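PDB 6MGB: capsular polysaccharide export system protein KpsC from Thermosulfurimonas dismutans, which probably transfers a beta-linked Kdo residue, through a (2,4) linkage, from CMP-Kdo onto the glycolipid anchor of bacterial capsules. Local coordinates for residues R182-A187 against Y243-Q248. Sequence-based numbering, arbitrary orientation. Where two conformers were deposited one is given.
With C5P (cytidine-5'-monophosphate), chain D.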
loop_
_atom_site.group_PDB
_atom_site.type_symbol
_atom_site.label_atom_id
_atom_site.label_comp_id
_atom_site.label_asym_id
_atom_site.label_seq_id
_atom_site.Cartn_x
_atom_site.Cartn_y
_atom_site.Cartn_z
ATOM N N ARG A 182 -5.338 18.980 6.651
ATOM C CA ARG A 182 -5.953 20.301 6.566
ATOM C C ARG A 182 -5.225 21.179 5.556
ATOM O O ARG A 182 -5.861 21.889 4.768
ATOM C CB ARG A 182 -5.974 20.970 7.941
ATOM C CG ARG A 182 -6.665 22.324 7.954
ATOM C CD ARG A 182 -6.903 22.817 9.372
ATOM N NE ARG A 182 -5.659 23.019 10.113
ATOM C CZ ARG A 182 -4.951 24.145 10.101
ATOM N NH1 ARG A 182 -5.349 25.187 9.383
ATOM N NH2 ARG A 182 -3.834 24.228 10.810
ATOM N N GLU A 183 -3.890 21.145 5.562
ATOM C CA GLU A 183 -3.131 21.893 4.565
ATOM C C GLU A 183 -3.465 21.419 3.157
ATOM O O GLU A 183 -3.619 22.231 2.238
ATOM C CB GLU A 183 -1.633 21.747 4.839
ATOM C CG GLU A 183 -0.746 22.579 3.926
ATOM C CD GLU A 183 0.730 22.382 4.213
ATOM O OE1 GLU A 183 1.091 21.345 4.809
ATOM O OE2 GLU A 183 1.530 23.266 3.844
ATOM N N MET A 184 -3.581 20.102 2.970
ATOM C CA MET A 184 -3.925 19.564 1.658
ATOM C C MET A 184 -5.264 20.103 1.179
ATOM O O MET A 184 -5.421 20.445 -0.000
ATOM C CB MET A 184 -3.959 18.037 1.714
ATOM C CG MET A 184 -4.260 17.373 0.384
ATOM S SD MET A 184 -4.200 15.574 0.483
ATOM C CE MET A 184 -5.708 15.237 1.382
ATOM N N TYR A 185 -6.245 20.182 2.078
ATOM C CA TYR A 185 -7.565 20.667 1.697
ATOM C C TYR A 185 -7.498 22.107 1.208
ATOM O O TYR A 185 -7.948 22.423 0.100
ATOM C CB TYR A 185 -8.522 20.545 2.880
ATOM C CG TYR A 185 -9.824 21.276 2.678
ATOM C CD1 TYR A 185 -10.795 20.775 1.824
ATOM C CD2 TYR A 185 -10.083 22.470 3.338
ATOM C CE1 TYR A 185 -11.989 21.440 1.634
ATOM C CE2 TYR A 185 -11.274 23.144 3.155
ATOM C CZ TYR A 185 -12.224 22.623 2.300
ATOM O OH TYR A 185 -13.414 23.287 2.110
ATOM N N PHE A 186 -6.928 23.000 2.017
ATOM C CA PHE A 186 -6.933 24.413 1.658
ATOM C C PHE A 186 -5.984 24.700 0.504
ATOM O O PHE A 186 -6.190 25.667 -0.239
ATOM C CB PHE A 186 -6.587 25.259 2.883
ATOM C CG PHE A 186 -7.689 25.307 3.900
ATOM C CD1 PHE A 186 -8.820 26.072 3.669
ATOM C CD2 PHE A 186 -7.608 24.578 5.073
ATOM C CE1 PHE A 186 -9.846 26.116 4.591
ATOM C CE2 PHE A 186 -8.632 24.620 6.004
ATOM C CZ PHE A 186 -9.753 25.389 5.759
ATOM N N ALA A 187 -4.952 23.874 0.325
ATOM C CA ALA A 187 -4.113 23.993 -0.862
ATOM C C ALA A 187 -4.898 23.643 -2.120
ATOM O O ALA A 187 -4.746 24.300 -3.158
ATOM C CB ALA A 187 -2.882 23.098 -0.731
ATOM N N TYR A 243 -5.423 14.461 -4.966
ATOM C CA TYR A 243 -4.672 14.951 -3.816
ATOM C C TYR A 243 -4.609 13.863 -2.754
ATOM O O TYR A 243 -5.639 13.283 -2.395
ATOM C CB TYR A 243 -5.317 16.207 -3.228
ATOM C CG TYR A 243 -5.157 17.455 -4.068
ATOM C CD1 TYR A 243 -5.955 17.672 -5.183
ATOM C CD2 TYR A 243 -4.223 18.426 -3.731
ATOM C CE1 TYR A 243 -5.816 18.814 -5.949
ATOM C CE2 TYR A 243 -4.078 19.570 -4.490
ATOM C CZ TYR A 243 -4.876 19.760 -5.596
ATOM O OH TYR A 243 -4.731 20.900 -6.351
ATOM N N THR A 244 -3.405 13.592 -2.247
ATOM C CA THR A 244 -3.215 12.556 -1.241
ATOM C C THR A 244 -2.035 12.917 -0.349
ATOM O O THR A 244 -1.111 13.619 -0.769
ATOM C CB THR A 244 -2.980 11.179 -1.882
ATOM O OG1 THR A 244 -3.038 10.159 -0.877
ATOM C CG2 THR A 244 -1.622 11.121 -2.582
ATOM N N VAL A 245 -2.080 12.426 0.888
ATOM C CA VAL A 245 -0.954 12.544 1.809
ATOM C C VAL A 245 -0.030 11.356 1.577
ATOM O O VAL A 245 1.112 11.522 1.135
ATOM C CB VAL A 245 -1.419 12.609 3.278
ATOM C CG1 VAL A 245 -0.216 12.586 4.222
ATOM C CG2 VAL A 245 -2.256 13.858 3.523
ATOM N N SER A 246 -0.527 10.141 1.865
ATOM C CA SER A 246 0.309 8.950 1.736
ATOM C C SER A 246 -0.477 7.687 1.388
ATOM O O SER A 246 0.052 6.583 1.575
ATOM C CB SER A 246 1.076 8.703 3.043
ATOM O OG SER A 246 0.180 8.422 4.105
ATOM N N SER A 247 -1.702 7.806 0.883
ATOM C CA SER A 247 -2.545 6.640 0.660
ATOM C C SER A 247 -2.058 5.817 -0.531
ATOM O O SER A 247 -1.554 6.348 -1.523
ATOM C CB SER A 247 -3.991 7.075 0.423
ATOM O OG SER A 247 -4.809 5.971 0.079
ATOM N N GLN A 248 -2.231 4.495 -0.427
ATOM C CA GLN A 248 -1.976 3.626 -1.573
ATOM C C GLN A 248 -2.873 3.985 -2.748
ATOM O O GLN A 248 -2.524 3.715 -3.903
ATOM C CB GLN A 248 -2.183 2.160 -1.184
ATOM C CG GLN A 248 -2.011 1.176 -2.339
ATOM C CD GLN A 248 -2.249 -0.261 -1.920
ATOM O OE1 GLN A 248 -2.141 -0.604 -0.743
ATOM N NE2 GLN A 248 -2.584 -1.108 -2.885
HETATM O O3P C5P D . -3.185 3.211 1.926
HETATM P P C5P D . -4.634 3.216 2.357
HETATM O O1P C5P D . -5.075 4.659 2.582
HETATM O O2P C5P D . -5.030 2.393 3.566
HETATM O "O5'" C5P D . -5.453 2.674 1.106
HETATM C "C5'" C5P D . -5.622 1.284 0.876
HETATM C "C4'" C5P D . -6.542 1.046 -0.294
HETATM O "O4'" C5P D . -7.902 1.365 0.100
HETATM C "C3'" C5P D . -6.288 1.925 -1.511
HETATM O "O3'" C5P D . -5.273 1.410 -2.355
HETATM C "C2'" C5P D . -7.656 1.986 -2.181
HETATM O "O2'" C5P D . -7.896 0.827 -2.966
HETATM C "C1'" C5P D . -8.593 1.969 -0.973
HETATM N N1 C5P D . -8.993 3.336 -0.561
HETATM C C2 C5P D . -10.333 3.882 -0.944
HETATM N N3 C5P D . -10.727 5.272 -0.519
HETATM C C4 C5P D . -9.814 6.091 0.272
HETATM C C5 C5P D . -8.479 5.547 0.653
HETATM C C6 C5P D . -8.087 4.159 0.228
HETATM O O2 C5P D . -11.077 3.224 -1.583
HETATM N N4 C5P D . -10.194 7.440 0.682
#
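Met184 reaches from helix 180-191 onto the end of strand 241-244, its sulfur lying against the backbone between Tyr243 and Val245. CG is anti to the backbone N (chi1 -178°) and the chain stays extended to SD, which comes within 3.5 Å of Thr244 N, while CE bends away. Met184 SD also packs against Tyr243 CB at 3.9 Å and Val245 CG2 at 4.0 Å; the contact is buried, and no hydrogen bond joins the segments. The Tyr243 ring continues along the helix past Ala188, and its hydroxyl is hydrogen-bonded to Asn192 ND2. At the strand's end, Thr244 OG1 accepts from Ser247 N at 3.2 Å, an ST motif bridging the turn. Ser247 OG then donates to O1P of the bound CMP (2.8 Å) and N-caps the next helix at Met249 N, whereas Gln248 N gives O3P a nearly straight bond of 2.8 Å (173°). The Gln248 side chain runs alongside the ribose O3' (CG to O3' 3.3 Å), OE1 meeting Lys140 NZ and NE2 Phe76 O; an alanine here would probably leave both without this amide and strip most of the side chain's packing from O3'. A parallel strand turning into a helix whose N-terminus holds the phosphate is characteristic of the nucleotide-binding Rossmann-like domain of GT-B glycosyltransferases.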